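Local coordinates for DCN1-like protein 3 (Homo sapiens, PDB 4GBA), which contributes to cullin neddylation by promoting NEDD8 transfer from N-terminally acetylated E2 enzymes to cullin-RBX complexes through its DCUN1 domain, at residues 20-31 / 57-65; 42-50 / 79-90. All coordinates share one frame; numbering follows the deposited sequence.

Contact 1 (20-31 / 57-65); sequences EDAILEEGMERF and CKFTRKEFF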
# COMPACT_ATOMS: atom_id res chain seq x y z
N GLU A 20 -2.75 3.54 25.42
CA GLU A 20 -2.87 4.62 24.45
C GLU A 20 -4.31 4.85 24.01
O GLU A 20 -5.14 3.96 24.12
CB GLU A 20 -2.00 4.34 23.23
CG GLU A 20 -0.55 4.71 23.41
CD GLU A 20 0.27 4.46 22.15
OE1 GLU A 20 1.16 3.58 22.19
OE2 GLU A 20 0.01 5.14 21.12
N ASP A 21 -4.61 6.04 23.51
CA ASP A 21 -5.92 6.36 22.95
C ASP A 21 -5.89 6.05 21.46
O ASP A 21 -5.95 6.95 20.62
CB ASP A 21 -6.27 7.83 23.19
CG ASP A 21 -7.75 8.11 23.01
OD1 ASP A 21 -8.58 7.19 23.18
OD2 ASP A 21 -8.09 9.28 22.72
N ALA A 22 -5.78 4.76 21.14
CA ALA A 22 -5.56 4.33 19.77
C ALA A 22 -5.74 2.83 19.64
O ALA A 22 -5.68 2.08 20.62
CB ALA A 22 -4.15 4.73 19.30
N ILE A 23 -5.96 2.39 18.41
CA ILE A 23 -5.91 0.98 18.10
C ILE A 23 -4.48 0.64 17.69
O ILE A 23 -3.94 1.22 16.74
CB ILE A 23 -6.91 0.63 16.99
CG1 ILE A 23 -8.32 1.04 17.44
CG2 ILE A 23 -6.81 -0.86 16.63
CD1 ILE A 23 -9.46 0.62 16.51
N LEU A 24 -3.86 -0.28 18.43
CA LEU A 24 -2.53 -0.77 18.07
C LEU A 24 -2.66 -2.13 17.38
O LEU A 24 -3.72 -2.44 16.83
CB LEU A 24 -1.62 -0.82 19.30
CG LEU A 24 -1.57 0.52 20.05
CD1 LEU A 24 -0.68 0.46 21.28
CD2 LEU A 24 -1.13 1.66 19.14
N GLU A 25 -1.58 -2.92 17.40
CA GLU A 25 -1.53 -4.19 16.64
C GLU A 25 -2.47 -5.28 17.14
O GLU A 25 -2.98 -6.06 16.34
CB GLU A 25 -0.09 -4.74 16.59
CG GLU A 25 0.60 -4.81 17.95
CD GLU A 25 1.59 -3.66 18.15
OE1 GLU A 25 1.26 -2.49 17.81
OE2 GLU A 25 2.71 -3.93 18.63
N GLU A 26 -2.69 -5.36 18.44
CA GLU A 26 -3.57 -6.39 18.99
C GLU A 26 -5.02 -6.10 18.56
O GLU A 26 -5.70 -6.99 18.05
CB GLU A 26 -3.44 -6.50 20.51
CG GLU A 26 -2.01 -6.74 21.00
CD GLU A 26 -1.16 -5.45 21.06
OE1 GLU A 26 -1.63 -4.37 20.60
OE2 GLU A 26 -0.01 -5.51 21.57
N GLY A 27 -5.46 -4.86 18.76
CA GLY A 27 -6.76 -4.44 18.29
C GLY A 27 -6.90 -4.56 16.78
O GLY A 27 -7.88 -5.10 16.28
N MET A 28 -5.91 -4.06 16.05
CA MET A 28 -5.94 -4.10 14.59
C MET A 28 -6.23 -5.50 14.09
O MET A 28 -6.99 -5.69 13.13
CB MET A 28 -4.61 -3.61 14.01
CG MET A 28 -4.64 -3.42 12.50
SD MET A 28 -5.80 -2.10 12.04
CE MET A 28 -5.01 -0.68 12.80
N GLU A 29 -5.60 -6.47 14.73
CA GLU A 29 -5.71 -7.89 14.36
C GLU A 29 -7.13 -8.40 14.65
O GLU A 29 -7.77 -9.00 13.78
CB GLU A 29 -4.61 -8.72 15.06
CG GLU A 29 -4.58 -10.21 14.70
CD GLU A 29 -5.73 -11.01 15.33
OE1 GLU A 29 -6.03 -10.81 16.52
OE2 GLU A 29 -6.34 -11.84 14.62
N ARG A 30 -7.65 -8.15 15.85
CA ARG A 30 -9.05 -8.47 16.17
C ARG A 30 -10.04 -7.74 15.24
O ARG A 30 -11.04 -8.31 14.80
CB ARG A 30 -9.37 -8.12 17.63
CG ARG A 30 -8.64 -8.98 18.67
CD ARG A 30 -9.13 -10.45 18.68
NE ARG A 30 -8.57 -11.25 17.58
CZ ARG A 30 -9.06 -12.42 17.17
NH1 ARG A 30 -10.12 -12.94 17.77
NH2 ARG A 30 -8.49 -13.06 16.15
N PHE A 31 -9.75 -6.48 14.95
CA PHE A 31 -10.57 -5.67 14.06
C PHE A 31 -10.67 -6.29 12.65
O PHE A 31 -11.76 -6.46 12.12
CB PHE A 31 -10.05 -4.22 14.04
CG PHE A 31 -10.79 -3.30 13.12
CD1 PHE A 31 -12.10 -2.94 13.37
CD2 PHE A 31 -10.15 -2.74 12.03
CE1 PHE A 31 -12.78 -2.06 12.52
CE2 PHE A 31 -10.82 -1.85 11.19
CZ PHE A 31 -12.13 -1.51 11.44
N CYS A 57 -0.60 -0.46 11.21
CA CYS A 57 -0.99 -1.24 12.39
C CYS A 57 -1.50 -0.34 13.48
O CYS A 57 -1.51 -0.73 14.65
CB CYS A 57 0.18 -2.07 12.94
SG CYS A 57 0.90 -3.26 11.79
N LYS A 58 -1.92 0.86 13.11
CA LYS A 58 -2.42 1.80 14.10
C LYS A 58 -3.50 2.71 13.52
O LYS A 58 -3.34 3.25 12.41
CB LYS A 58 -1.27 2.62 14.65
CG LYS A 58 -1.70 3.74 15.59
CD LYS A 58 -0.49 4.44 16.20
CE LYS A 58 -0.90 5.65 17.06
NZ LYS A 58 0.19 6.15 17.95
N PHE A 59 -4.59 2.86 14.25
CA PHE A 59 -5.59 3.89 13.99
C PHE A 59 -5.72 4.70 15.27
O PHE A 59 -6.18 4.16 16.28
CB PHE A 59 -6.97 3.30 13.70
CG PHE A 59 -7.06 2.47 12.45
CD1 PHE A 59 -6.37 2.83 11.31
CD2 PHE A 59 -7.85 1.32 12.43
CE1 PHE A 59 -6.47 2.08 10.15
CE2 PHE A 59 -7.95 0.55 11.27
CZ PHE A 59 -7.26 0.94 10.13
N THR A 60 -5.33 5.97 15.25
CA THR A 60 -5.60 6.82 16.41
C THR A 60 -7.10 7.01 16.56
O THR A 60 -7.86 6.83 15.60
CB THR A 60 -4.94 8.22 16.27
OG1 THR A 60 -5.59 8.93 15.21
CG2 THR A 60 -3.45 8.09 15.97
N ARG A 61 -7.54 7.38 17.76
CA ARG A 61 -8.95 7.72 17.96
C ARG A 61 -9.52 8.61 16.85
O ARG A 61 -10.59 8.32 16.32
CB ARG A 61 -9.15 8.38 19.32
CG ARG A 61 -10.55 8.92 19.51
CD ARG A 61 -10.77 9.47 20.91
NE ARG A 61 -12.18 9.44 21.26
CZ ARG A 61 -12.75 8.48 22.00
NH1 ARG A 61 -12.02 7.48 22.49
NH2 ARG A 61 -14.05 8.54 22.26
N LYS A 62 -8.81 9.68 16.48
CA LYS A 62 -9.29 10.60 15.46
C LYS A 62 -9.40 9.99 14.06
O LYS A 62 -10.35 10.27 13.32
CB LYS A 62 -8.41 11.85 15.38
CG LYS A 62 -9.00 12.92 14.46
CD LYS A 62 -8.06 14.09 14.25
CE LYS A 62 -8.61 15.04 13.19
NZ LYS A 62 -9.97 15.57 13.57
N GLU A 63 -8.41 9.18 13.69
CA GLU A 63 -8.43 8.49 12.39
C GLU A 63 -9.64 7.55 12.32
O GLU A 63 -10.38 7.54 11.34
CB GLU A 63 -7.12 7.71 12.17
CG GLU A 63 -5.90 8.61 11.93
CD GLU A 63 -4.55 7.92 12.20
OE1 GLU A 63 -4.52 6.72 12.60
OE2 GLU A 63 -3.51 8.58 12.02
N PHE A 64 -9.83 6.79 13.38
CA PHE A 64 -10.90 5.82 13.42
C PHE A 64 -12.27 6.53 13.35
O PHE A 64 -13.12 6.19 12.52
CB PHE A 64 -10.78 4.94 14.67
CG PHE A 64 -11.68 3.75 14.65
CD1 PHE A 64 -11.30 2.60 13.97
CD2 PHE A 64 -12.92 3.78 15.28
CE1 PHE A 64 -12.14 1.48 13.94
CE2 PHE A 64 -13.76 2.67 15.25
CZ PHE A 64 -13.36 1.52 14.58
N PHE A 65 -12.46 7.54 14.19
CA PHE A 65 -13.71 8.30 14.17
C PHE A 65 -13.95 9.05 12.86
O PHE A 65 -15.04 8.97 12.29
CB PHE A 65 -13.78 9.25 15.36
CG PHE A 65 -14.29 8.60 16.61
CD1 PHE A 65 -15.56 8.89 17.09
CD2 PHE A 65 -13.51 7.66 17.28
CE1 PHE A 65 -16.04 8.28 18.24
CE2 PHE A 65 -13.99 7.05 18.43
CZ PHE A 65 -15.25 7.35 18.91
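Met28 sets its terminal methyl over the face of Phe59: CE sits 3.5 Å from the ring centroid, only 14° off the normal, a CH-pi contact. SD comes in obliquely over the same ring, adding a Met-aromatic contact. The methionine gets there by leaving its helix with CG anti to the backbone N (chi1 -171°) and then bending twice, a flexibility that lets an unbranched thioether cover a ring face. At the edge of Phe59 lies Phe31, with its CE2 3.7 Å from Phe59 CE2. Phe31 also offers its face to the edge of Phe64, the planes 70° apart in an offset edge-to-face pair, while Ile23 CD1 approaches Phe64 off-centre, 3.7 Å from Phe64 CD1. Strands 22-23 and 59-60, each leading into a helix, pair as a short antiparallel ladder that carries Ile23 and Phe59 on the same side, an arrangement resembling the paired loops of EF-hands. Ile23 N donates to Phe59 O at 2.8 Å, and Phe59 N returns a bond to Ile23 O. Thr60 and Glu63 close a capping box at the start of helix 61-71. Extended Lys58 runs beside Leu24 and reaches Glu20 OE2 with NZ in a weak salt bridge of 3.3 Å. Asp21 OD1 forms a salt bridge at the guanidinium edge of Arg61, 3.5 Å from Arg61 NH1, and Glu9 makes a second one to NH2. The bound peptide packs on Met28, Phe59 and Cys57.

Contact 2 (42-50 / 79-90); sequences FRVLLLAWK and ICARFPSLLTEA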
# COMPACT_ATOMS: atom_id res chain seq x y z
N PHE A 42 -6.04 -6.17 0.26
CA PHE A 42 -6.29 -4.88 -0.40
C PHE A 42 -7.35 -3.99 0.29
O PHE A 42 -7.16 -2.78 0.43
CB PHE A 42 -6.63 -5.14 -1.88
CG PHE A 42 -6.81 -3.89 -2.70
CD1 PHE A 42 -5.78 -2.96 -2.83
CD2 PHE A 42 -8.01 -3.67 -3.39
CE1 PHE A 42 -5.95 -1.81 -3.61
CE2 PHE A 42 -8.18 -2.53 -4.18
CZ PHE A 42 -7.15 -1.59 -4.29
N ARG A 43 -8.47 -4.58 0.71
CA ARG A 43 -9.51 -3.81 1.40
C ARG A 43 -9.01 -3.14 2.66
O ARG A 43 -9.52 -2.09 3.04
CB ARG A 43 -10.68 -4.70 1.79
CG ARG A 43 -11.65 -4.94 0.68
CD ARG A 43 -12.38 -6.22 0.97
NE ARG A 43 -12.98 -6.76 -0.23
CZ ARG A 43 -13.77 -7.82 -0.24
NH1 ARG A 43 -14.05 -8.43 0.91
NH2 ARG A 43 -14.29 -8.25 -1.39
N VAL A 44 -8.02 -3.76 3.31
CA VAL A 44 -7.45 -3.20 4.53
C VAL A 44 -6.58 -1.99 4.20
O VAL A 44 -6.61 -0.98 4.91
CB VAL A 44 -6.67 -4.27 5.34
CG1 VAL A 44 -5.99 -3.64 6.55
CG2 VAL A 44 -7.63 -5.40 5.76
N LEU A 45 -5.81 -2.08 3.11
CA LEU A 45 -5.14 -0.91 2.57
C LEU A 45 -6.17 0.21 2.26
O LEU A 45 -5.96 1.38 2.62
CB LEU A 45 -4.31 -1.27 1.32
CG LEU A 45 -3.63 -0.11 0.58
CD1 LEU A 45 -2.46 0.48 1.40
CD2 LEU A 45 -3.17 -0.55 -0.82
N LEU A 46 -7.29 -0.14 1.63
CA LEU A 46 -8.34 0.86 1.33
C LEU A 46 -8.89 1.51 2.60
O LEU A 46 -9.08 2.72 2.66
CB LEU A 46 -9.49 0.25 0.53
CG LEU A 46 -9.15 -0.26 -0.86
CD1 LEU A 46 -10.42 -0.65 -1.63
CD2 LEU A 46 -8.38 0.79 -1.61
N LEU A 47 -9.14 0.70 3.62
CA LEU A 47 -9.59 1.19 4.92
C LEU A 47 -8.60 2.18 5.51
O LEU A 47 -8.97 3.28 5.89
CB LEU A 47 -9.80 0.02 5.88
CG LEU A 47 -11.02 -0.02 6.80
CD1 LEU A 47 -12.30 0.47 6.08
CD2 LEU A 47 -11.21 -1.44 7.38
N ALA A 48 -7.32 1.78 5.59
CA ALA A 48 -6.27 2.64 6.11
C ALA A 48 -6.21 3.95 5.30
O ALA A 48 -6.02 5.03 5.86
CB ALA A 48 -4.90 1.92 6.08
N TRP A 49 -6.36 3.83 3.99
CA TRP A 49 -6.43 4.98 3.11
C TRP A 49 -7.58 5.92 3.51
O TRP A 49 -7.36 7.09 3.84
CB TRP A 49 -6.55 4.51 1.65
CG TRP A 49 -6.87 5.60 0.63
CD1 TRP A 49 -6.20 6.77 0.44
CD2 TRP A 49 -7.91 5.57 -0.36
NE1 TRP A 49 -6.76 7.48 -0.60
CE2 TRP A 49 -7.81 6.77 -1.11
CE3 TRP A 49 -8.92 4.65 -0.69
CZ2 TRP A 49 -8.69 7.07 -2.16
CZ3 TRP A 49 -9.79 4.95 -1.73
CH2 TRP A 49 -9.67 6.15 -2.45
N LYS A 50 -8.81 5.39 3.52
CA LYS A 50 -10.00 6.12 3.98
C LYS A 50 -9.86 6.74 5.38
O LYS A 50 -10.36 7.84 5.62
CB LYS A 50 -11.22 5.19 3.95
CG LYS A 50 -12.26 5.60 2.97
CD LYS A 50 -11.67 5.79 1.61
CE LYS A 50 -12.71 6.39 0.68
NZ LYS A 50 -13.30 7.58 1.32
N ILE A 79 -19.19 -1.31 8.04
CA ILE A 79 -17.93 -1.22 7.31
C ILE A 79 -17.88 -2.24 6.17
O ILE A 79 -17.58 -1.88 5.04
CB ILE A 79 -16.71 -1.38 8.24
CG1 ILE A 79 -16.65 -0.22 9.24
CG2 ILE A 79 -15.42 -1.41 7.42
CD1 ILE A 79 -15.90 -0.50 10.48
N CYS A 80 -18.19 -3.50 6.47
CA CYS A 80 -18.16 -4.54 5.44
C CYS A 80 -19.06 -4.18 4.26
O CYS A 80 -18.70 -4.42 3.11
CB CYS A 80 -18.53 -5.92 5.99
SG CYS A 80 -17.36 -6.55 7.21
N ALA A 81 -20.22 -3.61 4.56
CA ALA A 81 -21.17 -3.23 3.52
C ALA A 81 -20.60 -2.17 2.56
O ALA A 81 -21.02 -2.09 1.40
CB ALA A 81 -22.46 -2.75 4.14
N ARG A 82 -19.65 -1.36 3.04
CA ARG A 82 -19.05 -0.31 2.22
C ARG A 82 -17.98 -0.83 1.28
O ARG A 82 -17.65 -0.17 0.29
CB ARG A 82 -18.44 0.80 3.09
CG ARG A 82 -19.41 1.46 4.05
CD ARG A 82 -20.69 1.93 3.37
NE ARG A 82 -21.54 2.65 4.32
CZ ARG A 82 -22.82 2.93 4.12
NH1 ARG A 82 -23.44 2.55 3.00
NH2 ARG A 82 -23.49 3.58 5.05
N PHE A 83 -17.43 -2.01 1.59
CA PHE A 83 -16.27 -2.53 0.86
C PHE A 83 -16.43 -2.46 -0.65
O PHE A 83 -15.61 -1.87 -1.32
CB PHE A 83 -15.92 -3.94 1.31
CG PHE A 83 -15.06 -3.99 2.54
CD1 PHE A 83 -14.10 -3.01 2.78
CD2 PHE A 83 -15.19 -5.02 3.47
CE1 PHE A 83 -13.29 -3.05 3.91
CE2 PHE A 83 -14.39 -5.06 4.60
CZ PHE A 83 -13.44 -4.07 4.82
N PRO A 84 -17.52 -3.03 -1.18
CA PRO A 84 -17.70 -3.03 -2.64
C PRO A 84 -17.61 -1.62 -3.26
O PRO A 84 -17.06 -1.46 -4.35
CB PRO A 84 -19.10 -3.62 -2.83
CG PRO A 84 -19.33 -4.45 -1.58
CD PRO A 84 -18.63 -3.70 -0.48
N SER A 85 -18.14 -0.62 -2.57
CA SER A 85 -18.11 0.74 -3.10
C SER A 85 -16.73 1.41 -2.86
O SER A 85 -16.33 2.33 -3.59
CB SER A 85 -19.26 1.58 -2.52
OG SER A 85 -18.86 2.28 -1.35
N LEU A 86 -16.01 0.94 -1.84
CA LEU A 86 -14.62 1.35 -1.64
C LEU A 86 -13.78 0.82 -2.79
O LEU A 86 -12.95 1.55 -3.35
CB LEU A 86 -14.08 0.82 -0.31
CG LEU A 86 -14.35 1.73 0.88
CD1 LEU A 86 -13.83 1.11 2.18
CD2 LEU A 86 -13.74 3.12 0.66
N LEU A 87 -14.00 -0.44 -3.14
CA LEU A 87 -13.28 -1.05 -4.25
C LEU A 87 -13.53 -0.26 -5.53
O LEU A 87 -12.60 0.02 -6.30
CB LEU A 87 -13.71 -2.52 -4.44
CG LEU A 87 -13.22 -3.54 -3.40
CD1 LEU A 87 -14.02 -4.83 -3.47
CD2 LEU A 87 -11.74 -3.83 -3.58
N THR A 88 -14.78 0.12 -5.75
CA THR A 88 -15.16 0.90 -6.92
C THR A 88 -14.50 2.27 -6.91
O THR A 88 -13.96 2.71 -7.92
CB THR A 88 -16.69 1.04 -7.03
OG1 THR A 88 -17.23 -0.20 -7.50
CG2 THR A 88 -17.08 2.13 -8.01
N GLU A 89 -14.56 2.93 -5.76
CA GLU A 89 -13.94 4.25 -5.60
C GLU A 89 -12.46 4.22 -5.99
O GLU A 89 -11.99 5.09 -6.73
CB GLU A 89 -14.07 4.69 -4.14
CG GLU A 89 -13.81 6.16 -3.87
CD GLU A 89 -14.12 6.53 -2.43
OE1 GLU A 89 -14.80 5.73 -1.74
OE2 GLU A 89 -13.70 7.61 -1.98
N ALA A 90 -11.74 3.21 -5.50
CA ALA A 90 -10.30 3.09 -5.71
C ALA A 90 -9.93 2.83 -7.17
O ALA A 90 -8.75 2.87 -7.53
CB ALA A 90 -9.72 2.01 -4.81
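Arg43 spreads its aliphatic stem over one face of Phe83, with CD 4.0 Å from the ring centroid and 16° off the normal, a CH-pi contact; CB lies 3.7 Å from Phe83 CE1. An extended chain from CG to NE lays the methylenes across the face and carries the guanidinium to Leu87 CD1. Apolar side chains fill the middle, where helices 42-50 and 79-89 cross almost perpendicularly (84°, axes 10.2 Å apart). Leu46 divides its two methyls, CD1 over the backbone of Leu86 and CD2 3.7 Å from Ala90 CB, whose small size suits the close approach. Leu87 CD2 meets the edge of the Phe42 ring, and Leu47 CD1 packs against Ile79 CG2 at 3.9 Å. The polar interaction is a salt bridge: Lys50 NZ and Glu89 OE2 are 3.3 Å apart, and the lysine's carbons rest on Leu86 CD2. Lys95 from helix 93-107 shares that carboxylate oxygen, while Trp49 NE1 donates a hydrogen bond to Asp98. Apolar packing thus supplies most of the contact; at its margin the two lysines would probably stabilise the charge of the Glu89 carboxylate, which through Lys95 also links this helix to helix 93-107.

Overall arrangement
Both contacts lie in the DCUN1 domain, their centres about 17 Å apart, and they interlock along the chain: 20-31, 42-50, 57-65 and then 79-90. Helix 42-50 follows helix 25-34 and precedes strand 59-60, so contact 2 begins inside the chain span closed by contact 1. The two also touch directly: Phe31 packs on Leu47 and Ile79, and Phe59 on Ala48. Contact 1 pairs the two short strands and packs the helices that follow them, 25-34 and 61-71, against each other; contact 2 sets helix 76-89 across helix 42-50. The bound acetylated E2 peptide packs on both, through Met28 and Phe59 in contact 1 and Val44, Leu45 and Ala48 in contact 2, so its binding surface draws on this interlocked unit.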